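Putative permease protein, ABC transporter (Porphyromonas gingivalis, PDB 3IS6) is probably part of a transmembrane transporter of the ABC type, the chain here being chiefly its MacB-like periplasmic core domain. Local coordinates at residues L160-I163 / T164-P167; A198-E201 / M202-H206; P234-V237 / N238-R241. All coordinates share one frame; numbering follows the deposited sequence.

Interaction 1 (L160-I163 / T164-P167); sequences LLPI and TWMP
L161 and W165 meet with the leucine's branched end over the indole: CD1 lies 3.9 Å from the centroid of the six-membered ring, only 8° off its normal, a CH-pi contact over the face. The second methyl, CD2, reaches CZ2 of W165 at 3.9 Å, so both branches serve the same large apolar surface. Leucine CG stands anti to its own carbonyl carbon (chi1 -76°), which places the fork against the benzene half of the indole. P162 meets the pyrrole half, where its CD is 3.9 Å from CD1 of W165. The chain then folds into a short 3-10 turn. W165 N donates to P162 O at 3.1 Å, nearly straight but from above the carbonyl plane, and M166 N bonds I163 O at 3.0 Å. P162 suits the start of this turn because it needs no N-H there and offers its carbonyl. The hydrogen bond from W165 NE1 to N107 O helps to fix the rotation of the indole, while T164 OG1 bonds N107 OD1. L160 and L161 belong to strand 159-162, between strands 74-83 and 109-113; the turn leads to helix 168-171, and M239 of the second subunit packs on W165 and M166.

Interaction 2 (A198-E201 / M202-H206); sequences ALLE and MQKRH
From A198 to R205 the backbone runs as regular alpha-helix, with M202 N bonding A198 O (2.9 Å), Q203 N bonding L199 O, K204 N bonding L200 O and R205 N bonding E201 O. The contact is thus made of i to i+3 and i to i+4 side-chain neighbours along helix 196-206, which is amphipathic. On the buried side L199 and M202, a selenomethionine, lie side by side and point the same way, with L199 CD2 4.0 Å from M202 CE. The flexible, apolar M202 chain, bent at its last torsion (chi3 74°), packs onto A46 and I47 of helix 43-50, while Q203 faces strand 218-225. K204, on the exposed side, keeps its aliphatic part on the helix: its methylenes pass L200 O, with CG 3.3 Å from that oxygen, and CE packs on the leucine methyls, 3.9 Å from L200 CD2. E201 and R205 form a long salt bridge, OE1 to NH2 3.9 Å. The carboxylate oxygen sits at the guanidinium edge, in its plane, yet the two planar groups are turned 88° apart, so this is a single, long contact and not a bidentate, coplanar one. One guanidinium face rests over the backbone of E201 and M202, and R205 NH1 has its own salt bridge to E50 on helix 43-50. At the helix end H206 stacks on W174, and H206 ND1 gives its hydrogen to M202 O at 3.1 Å, the oxygen only 6° out of the imidazole plane.

Interaction 3 (P234-V237 / N238-R241); sequences PTLV and NMLR
T235 N-caps the short surface helix 236-241, its OG1 accepting from N238 N at 2.9 Å. Threonine suits the position because its hydroxyl can take up an amide N-H of the first turn, which has no earlier helical carbonyl to bond. With chi1 at 60°, OG1 sits between the backbone N and the carbonyl carbon, which brings it to the N-H of N238. The backbone helps too: T235 O accepts from M239 N at 2.9 Å, and L236 O accepts from L240 N one residue on. Around this cap M239, a selenomethionine, bends back beside the residues that precede the helix. Its SE lies 4.1 Å from P234 CB and its CE 3.9 Å from L236 CD1, a small apolar patch on the surface, which a long unbranched chain can reach by bending at its last torsion. Farther out, N238 ND2 bonds D233 O, tying the first turn to the chain ahead of it, and R241 NH2 makes a salt bridge with E232. That same arginine folds back along the helix: its NH2 also reaches N238 OD1, which lies at the edge of the guanidinium and in its plane, in a weak bond of 3.4 Å.

Overall arrangement
The three contacts come in series along the chain and do not touch. Interaction 1 is buried, its centre about 10 Å from that of the chain, and leaves the mixed sheet at the end of strand 159-162. Interaction 2 is partly buried, its centre 26 Å from that of interaction 1, on a helix packed against helix 43-50. Interaction 3 lies on the surface near the C-terminal end, its centre 34 Å from that of interaction 1 and 47 Å from that of interaction 2; interactions 2 and 3 lie on opposite sides of the chain's centre. M239 of the second subunit packs at interaction 1, whereas in this chain interaction 3 touches no other chain of the assembly, so this contact of M239 is not reciprocated by the M239 of this chain.

Interaction 1 (L160-I163 / T164-P167)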
loop_
_atom_site.group_PDB
_atom_site.type_symbol
_atom_site.label_atom_id
_atom_site.label_comp_id
_atom_site.label_asym_id
_atom_site.label_seq_id
_atom_site.Cartn_x
_atom_site.Cartn_y
_atom_site.Cartn_z
ATOM N N LEU A 160 2.855 -12.901 9.717
ATOM C CA LEU A 160 2.059 -11.771 10.091
ATOM C C LEU A 160 2.877 -10.491 10.012
ATOM O O LEU A 160 3.958 -10.445 10.495
ATOM C CB LEU A 160 1.515 -11.935 11.495
ATOM C CG LEU A 160 0.520 -13.038 11.817
ATOM C CD1 LEU A 160 0.328 -13.249 13.270
ATOM C CD2 LEU A 160 -0.758 -12.793 11.138
ATOM N N LEU A 161 2.316 -9.466 9.403
ATOM C CA LEU A 161 2.939 -8.174 9.268
ATOM C C LEU A 161 2.010 -7.122 9.816
ATOM O O LEU A 161 0.855 -7.308 9.826
ATOM C CB LEU A 161 3.206 -7.871 7.819
ATOM C CG LEU A 161 4.360 -8.554 7.130
ATOM C CD1 LEU A 161 4.318 -8.340 5.680
ATOM C CD2 LEU A 161 5.636 -8.092 7.668
ATOM N N PRO A 162 2.521 -6.000 10.262
ATOM C CA PRO A 162 1.635 -4.989 10.792
ATOM C C PRO A 162 0.732 -4.385 9.739
ATOM O O PRO A 162 1.121 -4.156 8.635
ATOM C CB PRO A 162 2.590 -3.951 11.353
ATOM C CG PRO A 162 3.807 -4.575 11.446
ATOM C CD PRO A 162 3.901 -5.575 10.388
ATOM N N ILE A 163 -0.482 -4.097 10.150
ATOM C CA ILE A 163 -1.489 -3.538 9.296
ATOM C C ILE A 163 -1.102 -2.169 8.797
ATOM O O ILE A 163 -1.526 -1.757 7.777
ATOM C CB ILE A 163 -2.884 -3.548 9.911
ATOM C CG1 ILE A 163 -3.901 -3.724 8.813
ATOM C CG2 ILE A 163 -3.164 -2.330 10.663
ATOM C CD1 ILE A 163 -5.112 -4.265 9.250
ATOM N N THR A 164 -0.187 -1.539 9.511
ATOM C CA THR A 164 0.319 -0.214 9.207
ATOM C C THR A 164 1.168 -0.204 7.944
ATOM O O THR A 164 1.572 0.802 7.506
ATOM C CB THR A 164 1.086 0.419 10.369
ATOM O OG1 THR A 164 1.966 -0.521 10.939
ATOM C CG2 THR A 164 0.158 0.878 11.406
ATOM N N TRP A 165 1.433 -1.348 7.379
ATOM C CA TRP A 165 2.047 -1.405 6.083
ATOM C C TRP A 165 1.132 -0.768 5.074
ATOM O O TRP A 165 1.564 -0.294 4.085
ATOM C CB TRP A 165 2.340 -2.823 5.660
ATOM C CG TRP A 165 3.643 -3.318 6.069
ATOM C CD1 TRP A 165 4.212 -3.185 7.263
ATOM C CD2 TRP A 165 4.543 -4.051 5.281
ATOM N NE1 TRP A 165 5.414 -3.778 7.284
ATOM C CE2 TRP A 165 5.643 -4.327 6.065
ATOM C CE3 TRP A 165 4.528 -4.505 3.980
ATOM C CZ2 TRP A 165 6.709 -5.014 5.600
ATOM C CZ3 TRP A 165 5.594 -5.183 3.521
ATOM C CH2 TRP A 165 6.665 -5.440 4.325
HETATM N N MSE A 166 -0.152 -0.814 5.324
HETATM C CA MSE A 166 -1.115 -0.250 4.413
HETATM C C MSE A 166 -1.088 1.278 4.483
HETATM O O MSE A 166 -0.870 1.834 5.507
HETATM C CB MSE A 166 -2.528 -0.775 4.695
HETATM C CG MSE A 166 -2.738 -2.245 4.492
HETATM SE SE MSE A 166 -2.810 -2.802 2.689
HETATM C CE MSE A 166 -4.329 -1.962 2.186
ATOM N N PRO A 167 -1.371 1.922 3.384
ATOM C CA PRO A 167 -1.371 3.361 3.326
ATOM C C PRO A 167 -2.410 3.940 4.251
ATOM O O PRO A 167 -3.430 3.343 4.458
ATOM C CB PRO A 167 -1.797 3.610 1.905
ATOM C CG PRO A 167 -1.368 2.524 1.206
ATOM C CD PRO A 167 -1.466 1.356 2.050
#

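Interaction 2 (A198-E201 / M202-H206)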
loop_
_atom_site.group_PDB
_atom_site.type_symbol
_atom_site.label_atom_id
_atom_site.label_comp_id
_atom_site.label_asym_id
_atom_site.label_seq_id
_atom_site.Cartn_x
_atom_site.Cartn_y
_atom_site.Cartn_z
ATOM N N ALA A 198 -26.836 2.026 16.264
ATOM C CA ALA A 198 -25.584 2.688 16.547
ATOM C C ALA A 198 -24.635 2.573 15.369
ATOM O O ALA A 198 -23.915 3.480 15.072
ATOM C CB ALA A 198 -24.972 2.138 17.761
ATOM N N LEU A 199 -24.631 1.448 14.701
ATOM C CA LEU A 199 -23.747 1.295 13.572
ATOM C C LEU A 199 -24.119 2.299 12.518
ATOM O O LEU A 199 -23.293 2.890 11.911
ATOM C CB LEU A 199 -23.802 -0.117 13.007
ATOM C CG LEU A 199 -23.103 -1.233 13.765
ATOM C CD1 LEU A 199 -23.296 -2.539 13.120
ATOM C CD2 LEU A 199 -21.679 -0.987 13.941
ATOM N N LEU A 200 -25.393 2.501 12.320
ATOM C CA LEU A 200 -25.855 3.476 11.368
ATOM C C LEU A 200 -25.440 4.884 11.729
ATOM O O LEU A 200 -25.117 5.659 10.881
ATOM C CB LEU A 200 -27.352 3.449 11.322
ATOM C CG LEU A 200 -28.052 3.476 9.997
ATOM C CD1 LEU A 200 -29.384 4.081 10.183
ATOM C CD2 LEU A 200 -27.312 4.134 8.912
ATOM N N GLU A 201 -25.507 5.202 13.003
ATOM C CA GLU A 201 -25.135 6.508 13.457
ATOM C C GLU A 201 -23.674 6.716 13.162
ATOM O O GLU A 201 -23.295 7.683 12.584
ATOM C CB GLU A 201 -25.349 6.603 14.954
ATOM C CG GLU A 201 -26.753 6.789 15.388
ATOM C CD GLU A 201 -26.867 6.825 16.904
ATOM O OE1 GLU A 201 -26.111 7.579 17.553
ATOM O OE2 GLU A 201 -27.673 6.061 17.459
HETATM N N MSE A 202 -22.872 5.736 13.490
HETATM C CA MSE A 202 -21.472 5.785 13.200
HETATM C C MSE A 202 -21.207 5.924 11.706
HETATM O O MSE A 202 -20.397 6.703 11.310
HETATM C CB MSE A 202 -20.844 4.504 13.719
HETATM C CG MSE A 202 -19.375 4.332 13.465
HETATM SE SE MSE A 202 -18.755 2.566 13.713
HETATM C CE MSE A 202 -19.466 1.788 12.175
ATOM N N GLN A 203 -21.925 5.197 10.875
ATOM C CA GLN A 203 -21.713 5.243 9.445
ATOM C C GLN A 203 -21.960 6.622 8.883
ATOM O O GLN A 203 -21.241 7.091 8.064
ATOM C CB GLN A 203 -22.635 4.254 8.766
ATOM C CG GLN A 203 -22.465 4.137 7.285
ATOM C CD GLN A 203 -23.528 3.269 6.604
ATOM O OE1 GLN A 203 -23.475 3.009 5.425
ATOM N NE2 GLN A 203 -24.475 2.824 7.370
ATOM N N LYS A 204 -23.014 7.250 9.349
ATOM C CA LYS A 204 -23.386 8.588 8.943
ATOM C C LYS A 204 -22.345 9.646 9.319
ATOM O O LYS A 204 -22.118 10.568 8.594
ATOM C CB LYS A 204 -24.749 8.934 9.511
ATOM C CG LYS A 204 -25.880 8.182 8.857
ATOM C CD LYS A 204 -27.177 8.348 9.584
ATOM C CE LYS A 204 -28.353 7.855 8.766
ATOM N NZ LYS A 204 -29.629 8.203 9.442
ATOM N N ARG A 205 -21.733 9.480 10.469
ATOM C CA ARG A 205 -20.677 10.352 10.923
ATOM C C ARG A 205 -19.457 10.314 10.042
ATOM O O ARG A 205 -18.810 11.311 9.876
ATOM C CB ARG A 205 -20.224 9.948 12.303
ATOM C CG ARG A 205 -20.867 10.615 13.447
ATOM C CD ARG A 205 -20.328 10.020 14.714
ATOM N NE ARG A 205 -21.378 9.366 15.451
ATOM C CZ ARG A 205 -21.340 8.151 15.949
ATOM N NH1 ARG A 205 -20.296 7.378 15.834
ATOM N NH2 ARG A 205 -22.385 7.712 16.570
ATOM N N HIS A 206 -19.099 9.153 9.535
ATOM C CA HIS A 206 -17.837 9.023 8.867
ATOM C C HIS A 206 -17.846 8.899 7.386
ATOM O O HIS A 206 -16.839 9.045 6.774
ATOM C CB HIS A 206 -17.133 7.801 9.369
ATOM C CG HIS A 206 -16.661 7.896 10.768
ATOM N ND1 HIS A 206 -17.422 7.496 11.830
ATOM C CD2 HIS A 206 -15.490 8.302 11.278
ATOM C CE1 HIS A 206 -16.746 7.660 12.942
ATOM N NE2 HIS A 206 -15.570 8.152 12.631
HETATM O O HOH W 1 -22.957 5.424 17.171
#

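Interaction 3 (P234-V237 / N238-R241)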
loop_
_atom_site.group_PDB
_atom_site.type_symbol
_atom_site.label_atom_id
_atom_site.label_comp_id
_atom_site.label_asym_id
_atom_site.label_seq_id
_atom_site.Cartn_x
_atom_site.Cartn_y
_atom_site.Cartn_z
ATOM N N PRO A 234 -10.925 -31.586 1.061
ATOM C CA PRO A 234 -10.772 -32.970 1.468
ATOM C C PRO A 234 -10.559 -33.949 0.352
ATOM O O PRO A 234 -11.355 -34.792 0.190
ATOM C CB PRO A 234 -12.087 -33.249 2.172
ATOM C CG PRO A 234 -12.991 -32.430 1.554
ATOM C CD PRO A 234 -12.309 -31.161 1.225
ATOM N N THR A 235 -9.487 -33.814 -0.381
ATOM C CA THR A 235 -9.064 -34.797 -1.347
ATOM C C THR A 235 -8.399 -35.977 -0.681
ATOM O O THR A 235 -7.915 -35.871 0.397
ATOM C CB THR A 235 -8.063 -34.228 -2.317
ATOM O OG1 THR A 235 -6.933 -33.780 -1.598
ATOM C CG2 THR A 235 -8.647 -33.099 -3.081
ATOM N N LEU A 236 -8.348 -37.097 -1.358
ATOM C CA LEU A 236 -7.706 -38.258 -0.792
ATOM C C LEU A 236 -6.258 -37.931 -0.528
ATOM O O LEU A 236 -5.732 -38.277 0.488
ATOM C CB LEU A 236 -7.763 -39.434 -1.748
ATOM C CG LEU A 236 -8.544 -40.658 -1.357
ATOM C CD1 LEU A 236 -9.758 -40.297 -0.653
ATOM C CD2 LEU A 236 -8.866 -41.435 -2.589
ATOM N N VAL A 237 -5.643 -37.225 -1.451
ATOM C CA VAL A 237 -4.273 -36.840 -1.285
ATOM C C VAL A 237 -4.106 -35.967 -0.062
ATOM O O VAL A 237 -3.253 -36.210 0.718
ATOM C CB VAL A 237 -3.821 -36.071 -2.468
ATOM C CG1 VAL A 237 -2.610 -35.301 -2.168
ATOM C CG2 VAL A 237 -3.614 -36.967 -3.605
ATOM N N ASN A 238 -4.938 -34.971 0.132
ATOM C CA ASN A 238 -4.796 -34.179 1.308
ATOM C C ASN A 238 -5.025 -34.984 2.571
ATOM O O ASN A 238 -4.267 -34.904 3.498
ATOM C CB ASN A 238 -5.770 -33.007 1.288
ATOM C CG ASN A 238 -5.283 -31.853 0.471
ATOM O OD1 ASN A 238 -4.127 -31.746 0.188
ATOM N ND2 ASN A 238 -6.171 -30.980 0.109
HETATM N N MSE A 239 -6.079 -35.767 2.594
HETATM C CA MSE A 239 -6.461 -36.512 3.769
HETATM C C MSE A 239 -5.446 -37.558 4.197
HETATM O O MSE A 239 -5.219 -37.746 5.349
HETATM C CB MSE A 239 -7.868 -37.089 3.643
HETATM C CG MSE A 239 -8.944 -36.066 3.729
HETATM SE SE MSE A 239 -10.682 -36.766 3.804
HETATM C CE MSE A 239 -10.698 -37.758 2.223
ATOM N N LEU A 240 -4.833 -38.205 3.233
ATOM C CA LEU A 240 -3.886 -39.278 3.478
ATOM C C LEU A 240 -2.682 -38.797 4.251
ATOM O O LEU A 240 -2.128 -39.501 5.029
ATOM C CB LEU A 240 -3.426 -39.911 2.175
ATOM C CG LEU A 240 -2.552 -41.149 2.246
ATOM C CD1 LEU A 240 -3.005 -42.089 3.273
ATOM C CD2 LEU A 240 -2.478 -41.810 0.928
ATOM N N ARG A 241 -2.282 -37.578 3.973
ATOM C CA ARG A 241 -1.097 -37.001 4.544
ATOM C C ARG A 241 -1.239 -36.805 6.037
ATOM O O ARG A 241 -0.296 -36.831 6.738
ATOM C CB ARG A 241 -0.770 -35.713 3.790
ATOM C CG ARG A 241 -0.329 -34.542 4.600
ATOM C CD ARG A 241 0.065 -33.378 3.739
ATOM N NE ARG A 241 -1.079 -32.686 3.208
ATOM C CZ ARG A 241 -1.817 -31.840 3.898
ATOM N NH1 ARG A 241 -1.522 -31.556 5.140
ATOM N NH2 ARG A 241 -2.855 -31.283 3.342
#